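Local coordinates for ABC transporter periplasmic peptide-binding protein (Pseudoalteromonas, PDB 4QFP), which probably binds dipeptides in the periplasm and hands them to an ABC transporter of the inner membrane for uptake, at residues 91-96 and 161-166; 283-288 and 510-515; 341-346 and 481-486. All coordinates share one frame; numbering follows the deposited sequence.

Contact 1 (91-96 and 161-166)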
loop_
_atom_site.group_PDB
_atom_site.type_symbol
_atom_site.label_atom_id
_atom_site.label_comp_id
_atom_site.label_asym_id
_atom_site.label_seq_id
_atom_site.Cartn_x
_atom_site.Cartn_y
_atom_site.Cartn_z
ATOM N N VAL A 91 4.465 6.282 24.503
ATOM C CA VAL A 91 3.082 5.840 24.295
ATOM C C VAL A 91 2.828 4.465 24.920
ATOM O O VAL A 91 3.496 3.487 24.586
ATOM C CB VAL A 91 2.697 5.814 22.794
ATOM C CG1 VAL A 91 1.253 5.325 22.610
ATOM C CG2 VAL A 91 2.872 7.188 22.183
ATOM N N THR A 92 1.850 4.390 25.813
ATOM C CA THR A 92 1.589 3.163 26.552
ATOM C C THR A 92 0.308 2.476 26.103
ATOM O O THR A 92 -0.769 3.082 26.123
ATOM C CB THR A 92 1.483 3.457 28.063
ATOM O OG1 THR A 92 2.715 4.026 28.521
ATOM C CG2 THR A 92 1.187 2.190 28.837
ATOM N N PHE A 93 0.426 1.210 25.713
ATOM C CA PHE A 93 -0.728 0.417 25.299
ATOM C C PHE A 93 -1.105 -0.614 26.351
ATOM O O PHE A 93 -0.278 -1.440 26.745
ATOM C CB PHE A 93 -0.438 -0.340 23.999
ATOM C CG PHE A 93 -0.190 0.548 22.805
ATOM C CD1 PHE A 93 1.088 0.992 22.508
ATOM C CD2 PHE A 93 -1.231 0.909 21.962
ATOM C CE1 PHE A 93 1.328 1.794 21.398
ATOM C CE2 PHE A 93 -1.001 1.721 20.856
ATOM C CZ PHE A 93 0.284 2.163 20.577
ATOM N N THR A 94 -2.359 -0.582 26.791
ATOM C CA THR A 94 -2.890 -1.655 27.609
ATOM C C THR A 94 -3.432 -2.720 26.673
ATOM O O THR A 94 -4.152 -2.406 25.726
ATOM C CB THR A 94 -4.004 -1.164 28.520
ATOM O OG1 THR A 94 -3.505 -0.103 29.342
ATOM C CG2 THR A 94 -4.477 -2.294 29.405
ATOM N N LEU A 95 -3.083 -3.977 26.920
ATOM C CA LEU A 95 -3.387 -5.044 25.969
ATOM C C LEU A 95 -4.610 -5.874 26.353
ATOM O O LEU A 95 -4.886 -6.104 27.524
ATOM C CB LEU A 95 -2.168 -5.947 25.761
ATOM C CG LEU A 95 -0.834 -5.232 25.493
ATOM C CD1 LEU A 95 0.263 -6.253 25.281
ATOM C CD2 LEU A 95 -0.905 -4.291 24.303
ATOM N N ARG A 96 -5.334 -6.328 25.342
ATOM C CA ARG A 96 -6.575 -7.059 25.537
ATOM C C ARG A 96 -6.336 -8.435 26.165
ATOM O O ARG A 96 -5.407 -9.144 25.794
ATOM C CB ARG A 96 -7.271 -7.210 24.183
ATOM C CG ARG A 96 -8.576 -7.965 24.229
ATOM C CD ARG A 96 -9.313 -7.864 22.897
ATOM N NE ARG A 96 -9.498 -6.480 22.459
ATOM C CZ ARG A 96 -10.546 -5.728 22.780
ATOM N NH1 ARG A 96 -11.501 -6.217 23.553
ATOM N NH2 ARG A 96 -10.641 -4.486 22.332
ATOM N N HIS A 161 0.342 -7.236 30.458
ATOM C CA HIS A 161 -0.659 -6.787 29.500
ATOM C C HIS A 161 -0.522 -5.304 29.256
ATOM O O HIS A 161 -1.498 -4.626 28.950
ATOM C CB HIS A 161 -2.060 -7.102 30.014
ATOM C CG HIS A 161 -2.253 -8.534 30.390
ATOM N ND1 HIS A 161 -2.183 -9.560 29.472
ATOM C CD2 HIS A 161 -2.507 -9.117 31.587
ATOM C CE1 HIS A 161 -2.384 -10.712 30.084
ATOM N NE2 HIS A 161 -2.590 -10.471 31.367
ATOM N N GLN A 162 0.694 -4.797 29.400
ATOM C CA GLN A 162 0.944 -3.394 29.149
ATOM C C GLN A 162 2.371 -3.120 28.677
ATOM O O GLN A 162 3.338 -3.605 29.258
ATOM C CB GLN A 162 0.623 -2.570 30.397
ATOM C CG GLN A 162 0.712 -1.079 30.178
ATOM C CD GLN A 162 0.244 -0.300 31.390
ATOM O OE1 GLN A 162 1.044 0.088 32.233
ATOM N NE2 GLN A 162 -1.062 -0.076 31.486
ATOM N N VAL A 163 2.494 -2.330 27.618
ATOM C CA VAL A 163 3.801 -2.006 27.055
ATOM C C VAL A 163 3.909 -0.512 26.788
ATOM O O VAL A 163 2.925 0.144 26.442
ATOM C CB VAL A 163 4.065 -2.766 25.742
ATOM C CG1 VAL A 163 4.007 -4.268 25.973
ATOM C CG2 VAL A 163 3.064 -2.344 24.668
ATOM N N ARG A 164 5.108 0.024 26.959
ATOM C CA ARG A 164 5.351 1.425 26.694
ATOM C C ARG A 164 6.397 1.588 25.608
ATOM O O ARG A 164 7.543 1.183 25.780
ATOM C CB ARG A 164 5.801 2.143 27.964
ATOM C CG ARG A 164 6.174 3.591 27.743
ATOM C CD ARG A 164 6.518 4.300 29.057
ATOM N NE ARG A 164 7.855 3.966 29.549
ATOM C CZ ARG A 164 8.096 3.189 30.603
ATOM N NH1 ARG A 164 7.092 2.657 31.284
ATOM N NH2 ARG A 164 9.345 2.945 30.978
ATOM N N PHE A 165 5.989 2.183 24.490
ATOM C CA PHE A 165 6.904 2.543 23.419
ATOM C C PHE A 165 7.618 3.828 23.776
ATOM O O PHE A 165 6.972 4.837 24.071
ATOM C CB PHE A 165 6.136 2.752 22.107
ATOM C CG PHE A 165 5.696 1.477 21.445
ATOM C CD1 PHE A 165 4.647 0.736 21.960
ATOM C CD2 PHE A 165 6.325 1.032 20.294
ATOM C CE1 PHE A 165 4.237 -0.443 21.348
ATOM C CE2 PHE A 165 5.919 -0.147 19.672
ATOM C CZ PHE A 165 4.876 -0.883 20.199
ATOM N N GLU A 166 8.947 3.800 23.756
ATOM C CA GLU A 166 9.735 5.013 23.974
ATOM C C GLU A 166 10.312 5.501 22.657
ATOM O O GLU A 166 11.000 4.751 21.971
ATOM C CB GLU A 166 10.888 4.739 24.941
ATOM C CG GLU A 166 10.507 3.973 26.191
ATOM C CD GLU A 166 10.170 4.874 27.360
ATOM O OE1 GLU A 166 9.366 5.815 27.178
ATOM O OE2 GLU A 166 10.711 4.634 28.464
HETATM O O HOH W 1 -2.896 -9.358 26.872
#
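Phe-93 and Phe-165 meet on one face of an antiparallel strand pair, CE1 of Phe-93 lying 3.5 Å from CD1 of Phe-165. The rings meet obliquely, their planes 78° apart. Both rings swing back beside their own backbone N, with CG anti to the carbonyl carbon (chi1 -64° in Phe-93). On the same face CG2 of Val-163 packs against CB of Phe-93, and CD1 of Leu-95 reaches CG1 of Val-163 at 4.3 Å; helix 115-123 covers Leu-95 and Val-163. The other face is polar. Gln-162 runs extended past Thr-92, its CG 3.6 Å from CG2 of that residue, and its NE2 donates to OG1 of Thr-94 at 3.3 Å, with OG1 close to the amide plane. Arg-164 passes OG1 of Thr-92 with its CG, then bends to lay NE against OE2 of Glu-166 at 3.1 Å, in a salt bridge. Val-91 and Phe-165 exchange two backbone bonds, as do Phe-93 and Val-163; Leu-95 N to His-161 O, 2.7 Å, adds a fifth. These central strands of a four-stranded antiparallel sheet are probably amphipathic: Phe-93, Val-163 and Phe-165 are buried, the threonine, glutamine and arginine face partly exposed to solvent.

Contact 2 (283-288 and 510-515)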
loop_
_atom_site.group_PDB
_atom_site.type_symbol
_atom_site.label_atom_id
_atom_site.label_comp_id
_atom_site.label_asym_id
_atom_site.label_seq_id
_atom_site.Cartn_x
_atom_site.Cartn_y
_atom_site.Cartn_z
ATOM N N ASN A 283 -23.079 -7.226 -7.646
ATOM C CA ASN A 283 -22.981 -5.894 -7.088
ATOM C C ASN A 283 -21.622 -5.321 -7.394
ATOM O O ASN A 283 -20.604 -5.997 -7.242
ATOM C CB ASN A 283 -23.201 -5.906 -5.577
ATOM C CG ASN A 283 -24.617 -6.264 -5.200
ATOM O OD1 ASN A 283 -25.558 -6.030 -5.961
ATOM N ND2 ASN A 283 -24.779 -6.843 -4.021
ATOM N N VAL A 284 -21.605 -4.078 -7.848
ATOM C CA VAL A 284 -20.350 -3.367 -8.001
ATOM C C VAL A 284 -20.313 -2.321 -6.914
ATOM O O VAL A 284 -21.032 -1.327 -6.978
ATOM C CB VAL A 284 -20.222 -2.690 -9.375
ATOM C CG1 VAL A 284 -18.950 -1.883 -9.439
ATOM C CG2 VAL A 284 -20.250 -3.732 -10.496
ATOM N N GLU A 285 -19.504 -2.571 -5.891
ATOM C CA GLU A 285 -19.377 -1.649 -4.778
ATOM C C GLU A 285 -18.302 -0.644 -5.113
ATOM O O GLU A 285 -17.433 -0.902 -5.945
ATOM C CB GLU A 285 -19.010 -2.389 -3.493
ATOM C CG GLU A 285 -19.829 -3.647 -3.242
ATOM C CD GLU A 285 -18.971 -4.910 -3.241
ATOM O OE1 GLU A 285 -17.991 -4.973 -2.455
ATOM O OE2 GLU A 285 -19.276 -5.841 -4.027
ATOM N N ARG A 286 -18.345 0.504 -4.452
ATOM C CA ARG A 286 -17.405 1.566 -4.758
ATOM C C ARG A 286 -17.263 2.509 -3.566
ATOM O O ARG A 286 -18.213 2.718 -2.807
ATOM C CB ARG A 286 -17.881 2.331 -5.992
ATOM C CG ARG A 286 -18.886 3.418 -5.661
ATOM C CD ARG A 286 -20.011 3.504 -6.678
ATOM N NE ARG A 286 -20.992 4.508 -6.268
ATOM C CZ ARG A 286 -22.144 4.734 -6.886
ATOM N NH1 ARG A 286 -22.476 4.021 -7.953
ATOM N NH2 ARG A 286 -22.966 5.671 -6.430
ATOM N N GLU A 287 -16.066 3.063 -3.401
ATOM C CA GLU A 287 -15.790 4.021 -2.344
ATOM C C GLU A 287 -14.790 5.029 -2.863
ATOM O O GLU A 287 -13.797 4.648 -3.482
ATOM C CB GLU A 287 -15.186 3.329 -1.113
ATOM C CG GLU A 287 -16.120 3.197 0.082
ATOM C CD GLU A 287 -16.675 4.523 0.576
ATOM O OE1 GLU A 287 -17.902 4.586 0.802
ATOM O OE2 GLU A 287 -15.900 5.492 0.762
ATOM N N THR A 288 -15.059 6.309 -2.626
ATOM C CA THR A 288 -14.050 7.341 -2.824
ATOM C C THR A 288 -12.857 6.944 -1.981
ATOM O O THR A 288 -13.033 6.498 -0.852
ATOM C CB THR A 288 -14.558 8.707 -2.347
ATOM O OG1 THR A 288 -15.639 9.119 -3.187
ATOM C CG2 THR A 288 -13.456 9.750 -2.423
ATOM N N GLN A 510 -15.070 -2.824 -6.575
ATOM C CA GLN A 510 -14.999 -4.257 -6.377
ATOM C C GLN A 510 -16.306 -4.855 -6.843
ATOM O O GLN A 510 -17.373 -4.266 -6.637
ATOM C CB GLN A 510 -14.767 -4.578 -4.905
ATOM C CG GLN A 510 -14.710 -6.053 -4.601
ATOM C CD GLN A 510 -14.355 -6.327 -3.160
ATOM O OE1 GLN A 510 -15.225 -6.390 -2.300
ATOM N NE2 GLN A 510 -13.071 -6.494 -2.888
ATOM N N ALA A 511 -16.228 -6.018 -7.476
ATOM C CA ALA A 511 -17.422 -6.693 -7.948
ATOM C C ALA A 511 -17.615 -7.985 -7.171
ATOM O O ALA A 511 -16.648 -8.662 -6.814
ATOM C CB ALA A 511 -17.319 -6.960 -9.446
ATOM N N SER A 512 -18.864 -8.336 -6.903
ATOM C CA SER A 512 -19.136 -9.517 -6.104
ATOM C C SER A 512 -20.520 -10.053 -6.407
ATOM O O SER A 512 -21.387 -9.318 -6.869
ATOM C CB SER A 512 -19.038 -9.177 -4.623
ATOM O OG SER A 512 -20.039 -8.240 -4.260
ATOM N N SER A 513 -20.714 -11.344 -6.168
ATOM C CA SER A 513 -22.032 -11.947 -6.281
ATOM C C SER A 513 -22.987 -11.265 -5.301
ATOM O O SER A 513 -22.617 -10.982 -4.169
ATOM C CB SER A 513 -21.937 -13.446 -5.995
ATOM O OG SER A 513 -23.030 -13.881 -5.213
ATOM N N ALA A 514 -24.216 -10.997 -5.733
ATOM C CA ALA A 514 -25.194 -10.358 -4.855
ATOM C C ALA A 514 -25.491 -11.175 -3.591
ATOM O O ALA A 514 -26.118 -10.678 -2.659
ATOM C CB ALA A 514 -26.478 -10.057 -5.609
ATOM N N ASP A 515 -25.035 -12.425 -3.561
ATOM C CA ASP A 515 -25.224 -13.280 -2.389
ATOM C C ASP A 515 -24.266 -12.940 -1.251
ATOM O O ASP A 515 -24.464 -13.379 -0.115
ATOM C CB ASP A 515 -25.034 -14.743 -2.771
ATOM C CG ASP A 515 -25.967 -15.174 -3.867
ATOM O OD1 ASP A 515 -27.184 -14.955 -3.711
ATOM O OD2 ASP A 515 -25.485 -15.715 -4.887
HETATM O O HOH W 2 -22.441 -8.222 -2.948
HETATM O O HOH W 3 -26.929 -7.873 -2.646
#
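Asn-283 and Glu-285 pair with Ser-512 and Gln-510 as hydrogen-bonded antiparallel partners round the non-hydrogen-bonded pair Val-284 and Ala-511, the two strand axes running at 146°. They belong to the large mixed sheet of this periplasmic binding-protein fold, in which strand 500-513 lies between 264-266 and 282-287. Glu-285 carries the contact. Its chain bends at chi2 (117°), which turns the carboxylate across the neighbouring strand, and OE2 accepts from OG of Ser-512 at 2.5 Å, a very short bond reaching it on the syn side, 30° out of the carboxylate plane. An alanine in place of Glu-285 would remove this carboxylate and would probably leave the buried Ser-512 hydroxyl without the acceptor for its proton. On the reverse face, CG2 of Val-284 is 4.5 Å from CB of Ala-511, and Leu-276 of helix 273-278 touches both residues. Asn-283 lies alongside Ala-514, its ND2 3.6 Å from the CA of that residue. Two waters extend its grip: ND2 donates to one that in turn donates to Ser-512 OG at 2.7 Å and Ser-513 O, and to another, 2.8 Å from ND2, that donates to Ala-514 O.

Contact 3 (341-346 and 481-486)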
loop_
_atom_site.group_PDB
_atom_site.type_symbol
_atom_site.label_atom_id
_atom_site.label_comp_id
_atom_site.label_asym_id
_atom_site.label_seq_id
_atom_site.Cartn_x
_atom_site.Cartn_y
_atom_site.Cartn_z
ATOM N N THR A 341 -9.842 14.927 -1.106
ATOM C CA THR A 341 -10.449 14.557 0.171
ATOM C C THR A 341 -9.424 14.376 1.293
ATOM O O THR A 341 -9.771 14.014 2.426
ATOM C CB THR A 341 -11.377 13.329 0.054
ATOM O OG1 THR A 341 -10.663 12.214 -0.497
ATOM C CG2 THR A 341 -12.547 13.653 -0.845
ATOM N N SER A 342 -8.163 14.639 0.970
ATOM C CA SER A 342 -7.113 14.706 1.975
ATOM C C SER A 342 -7.139 16.074 2.629
ATOM O O SER A 342 -7.201 17.092 1.939
ATOM C CB SER A 342 -5.748 14.482 1.329
ATOM O OG SER A 342 -4.718 14.730 2.264
ATOM N N TRP A 343 -7.081 16.105 3.956
ATOM C CA TRP A 343 -7.106 17.379 4.658
ATOM C C TRP A 343 -5.913 18.281 4.366
ATOM O O TRP A 343 -5.959 19.476 4.649
ATOM C CB TRP A 343 -7.331 17.216 6.174
ATOM C CG TRP A 343 -6.287 16.465 7.002
ATOM C CD1 TRP A 343 -6.419 15.210 7.529
ATOM C CD2 TRP A 343 -5.001 16.942 7.440
ATOM N NE1 TRP A 343 -5.298 14.874 8.247
ATOM C CE2 TRP A 343 -4.412 15.914 8.205
ATOM C CE3 TRP A 343 -4.291 18.129 7.253
ATOM C CZ2 TRP A 343 -3.150 16.040 8.786
ATOM C CZ3 TRP A 343 -3.027 18.250 7.825
ATOM C CH2 TRP A 343 -2.472 17.211 8.579
ATOM N N ALA A 344 -4.853 17.724 3.790
ATOM C CA ALA A 344 -3.670 18.530 3.476
ATOM C C ALA A 344 -3.618 18.935 2.005
ATOM O O ALA A 344 -2.692 19.621 1.570
ATOM C CB ALA A 344 -2.400 17.786 3.875
ATOM N N PHE A 345 -4.637 18.539 1.253
ATOM C CA PHE A 345 -4.694 18.795 -0.184
ATOM C C PHE A 345 -4.562 20.277 -0.532
ATOM O O PHE A 345 -5.221 21.123 0.068
ATOM C CB PHE A 345 -6.003 18.242 -0.753
ATOM C CG PHE A 345 -6.343 18.756 -2.131
ATOM C CD1 PHE A 345 -5.677 18.282 -3.247
ATOM C CD2 PHE A 345 -7.360 19.702 -2.306
ATOM C CE1 PHE A 345 -6.005 18.742 -4.531
ATOM C CE2 PHE A 345 -7.693 20.167 -3.577
ATOM C CZ PHE A 345 -7.010 19.683 -4.694
ATOM N N GLU A 346 -3.695 20.584 -1.491
ATOM C CA GLU A 346 -3.628 21.921 -2.072
ATOM C C GLU A 346 -3.360 21.825 -3.563
ATOM O O GLU A 346 -2.318 21.325 -3.974
ATOM C CB GLU A 346 -2.543 22.769 -1.414
ATOM C CG GLU A 346 -2.351 24.118 -2.106
ATOM C CD GLU A 346 -1.255 24.961 -1.483
ATOM O OE1 GLU A 346 -1.589 25.989 -0.846
ATOM O OE2 GLU A 346 -0.062 24.607 -1.638
ATOM N N ASN A 481 -3.157 22.843 11.096
ATOM C CA ASN A 481 -2.869 23.970 10.209
ATOM C C ASN A 481 -1.387 24.121 9.949
ATOM O O ASN A 481 -0.966 24.383 8.821
ATOM C CB ASN A 481 -3.424 25.280 10.763
ATOM C CG ASN A 481 -4.911 25.405 10.553
ATOM O OD1 ASN A 481 -5.378 25.639 9.433
ATOM N ND2 ASN A 481 -5.672 25.251 11.630
ATOM N N LEU A 482 -0.594 23.964 11.003
ATOM C CA LEU A 482 0.853 24.003 10.870
ATOM C C LEU A 482 1.301 22.848 9.992
ATOM O O LEU A 482 2.042 23.045 9.038
ATOM C CB LEU A 482 1.522 23.904 12.241
ATOM C CG LEU A 482 1.186 25.013 13.232
ATOM C CD1 LEU A 482 1.905 24.779 14.557
ATOM C CD2 LEU A 482 1.570 26.359 12.644
ATOM N N ARG A 483 0.854 21.639 10.319
ATOM C CA ARG A 483 1.181 20.484 9.488
ATOM C C ARG A 483 0.858 20.768 8.026
ATOM O O ARG A 483 1.695 20.563 7.145
ATOM C CB ARG A 483 0.434 19.235 9.954
ATOM C CG ARG A 483 0.816 18.738 11.339
ATOM C CD ARG A 483 0.323 17.310 11.581
ATOM N NE ARG A 483 0.975 16.360 10.678
ATOM C CZ ARG A 483 0.561 15.111 10.474
ATOM N NH1 ARG A 483 -0.505 14.647 11.107
ATOM N NH2 ARG A 483 1.220 14.318 9.636
ATOM N N LYS A 484 -0.360 21.232 7.766
ATOM C CA LYS A 484 -0.794 21.515 6.395
ATOM C C LYS A 484 0.073 22.530 5.656
ATOM O O LYS A 484 0.272 22.423 4.447
ATOM C CB LYS A 484 -2.256 21.959 6.353
ATOM C CG LYS A 484 -2.732 22.239 4.933
ATOM C CD LYS A 484 -4.242 22.346 4.823
ATOM C CE LYS A 484 -4.682 22.300 3.363
ATOM N NZ LYS A 484 -3.973 23.318 2.526
ATOM N N GLN A 485 0.589 23.521 6.371
ATOM C CA GLN A 485 1.493 24.475 5.745
ATOM C C GLN A 485 2.711 23.751 5.176
ATOM O O GLN A 485 3.095 23.955 4.018
ATOM C CB GLN A 485 1.900 25.565 6.738
ATOM C CG GLN A 485 0.766 26.537 7.017
ATOM C CD GLN A 485 1.028 27.428 8.213
ATOM O OE1 GLN A 485 0.096 27.855 8.897
ATOM N NE2 GLN A 485 2.299 27.718 8.471
ATOM N N TYR A 486 3.314 22.891 5.988
ATOM C CA TYR A 486 4.441 22.106 5.505
ATOM C C TYR A 486 4.036 21.185 4.356
ATOM O O TYR A 486 4.741 21.074 3.363
ATOM C CB TYR A 486 5.080 21.333 6.656
ATOM C CG TYR A 486 5.773 22.261 7.627
ATOM C CD1 TYR A 486 6.928 22.934 7.259
ATOM C CD2 TYR A 486 5.259 22.489 8.893
ATOM C CE1 TYR A 486 7.561 23.795 8.130
ATOM C CE2 TYR A 486 5.886 23.354 9.773
ATOM C CZ TYR A 486 7.037 24.002 9.385
ATOM O OH TYR A 486 7.675 24.862 10.256
HETATM O O HOH W 4 -6.671 23.627 0.547
#
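Lys-484 leans from helix 480-497 along residues Trp-343 to Phe-345 of a turn, the side chains of Lys-484 and Trp-343 sliding past each other in opposite directions. CB of Lys-484 lies 4.1 Å from CZ3 of Trp-343. With CG anti to the backbone N (chi1 -179°) the lysine chain runs out almost straight: Lys-484 CG comes to 4.1 Å from CA of Ala-344, and Lys-484 CD lies 3.3 Å from the carbonyl O of Trp-343. CE of Lys-484 touches two carbonyl oxygens, 3.4 Å from Trp-343 O and about as far from Phe-345 O. A bend at chi4 then brings Lys-484 NZ to 3.5 Å from Phe-345 O, where a water donates to that carbonyl and weakly accepts from NZ. The ammonium has its stronger partner in a salt bridge to Asp-488, one turn along the helix. Glu-346 OE1 stays 4.9 Å from Lys-484 NZ, so its attraction is probably secondary. Beside the lysine, the rim of the indole meets Arg-483: CB of Arg-483 lies in the ring plane at its edge, while Trp-343 CH2 stands 3.8 Å over one face of the guanidinium, the planes 75° apart. Arg-483 is held by Asp-439 and the Tyr-487 hydroxyl. Gln-491 bonds to Ala-344 O and Glu-346 N. The arrangement joins a type I beta turn, Ser-342 to Phe-345, to the flank of helix 480-497.

Overall arrangement
Of the segments in these contacts, strand 90-95 comes first and is joined by strand 162-167, so contact 1 closes a loop of 64 residues within a separate four-stranded sheet before either other contact opens. Strand 282-287 then opens contact 2, which joins two strands of the large mixed sheet and closes only at the far end of strand 500-513. Contact 3 is nested wholly inside that long loop and fixes the loop between strand 332-333 and helix 356-366 to helix 480-497, which leads into strand 500-513. Contacts 2 and 3 touch where Thr-288 CG2 packs 4.2 Å from Thr-341 OG1. Contact 1 stays clear of both, its nearest atoms about 14 Å from contact 3.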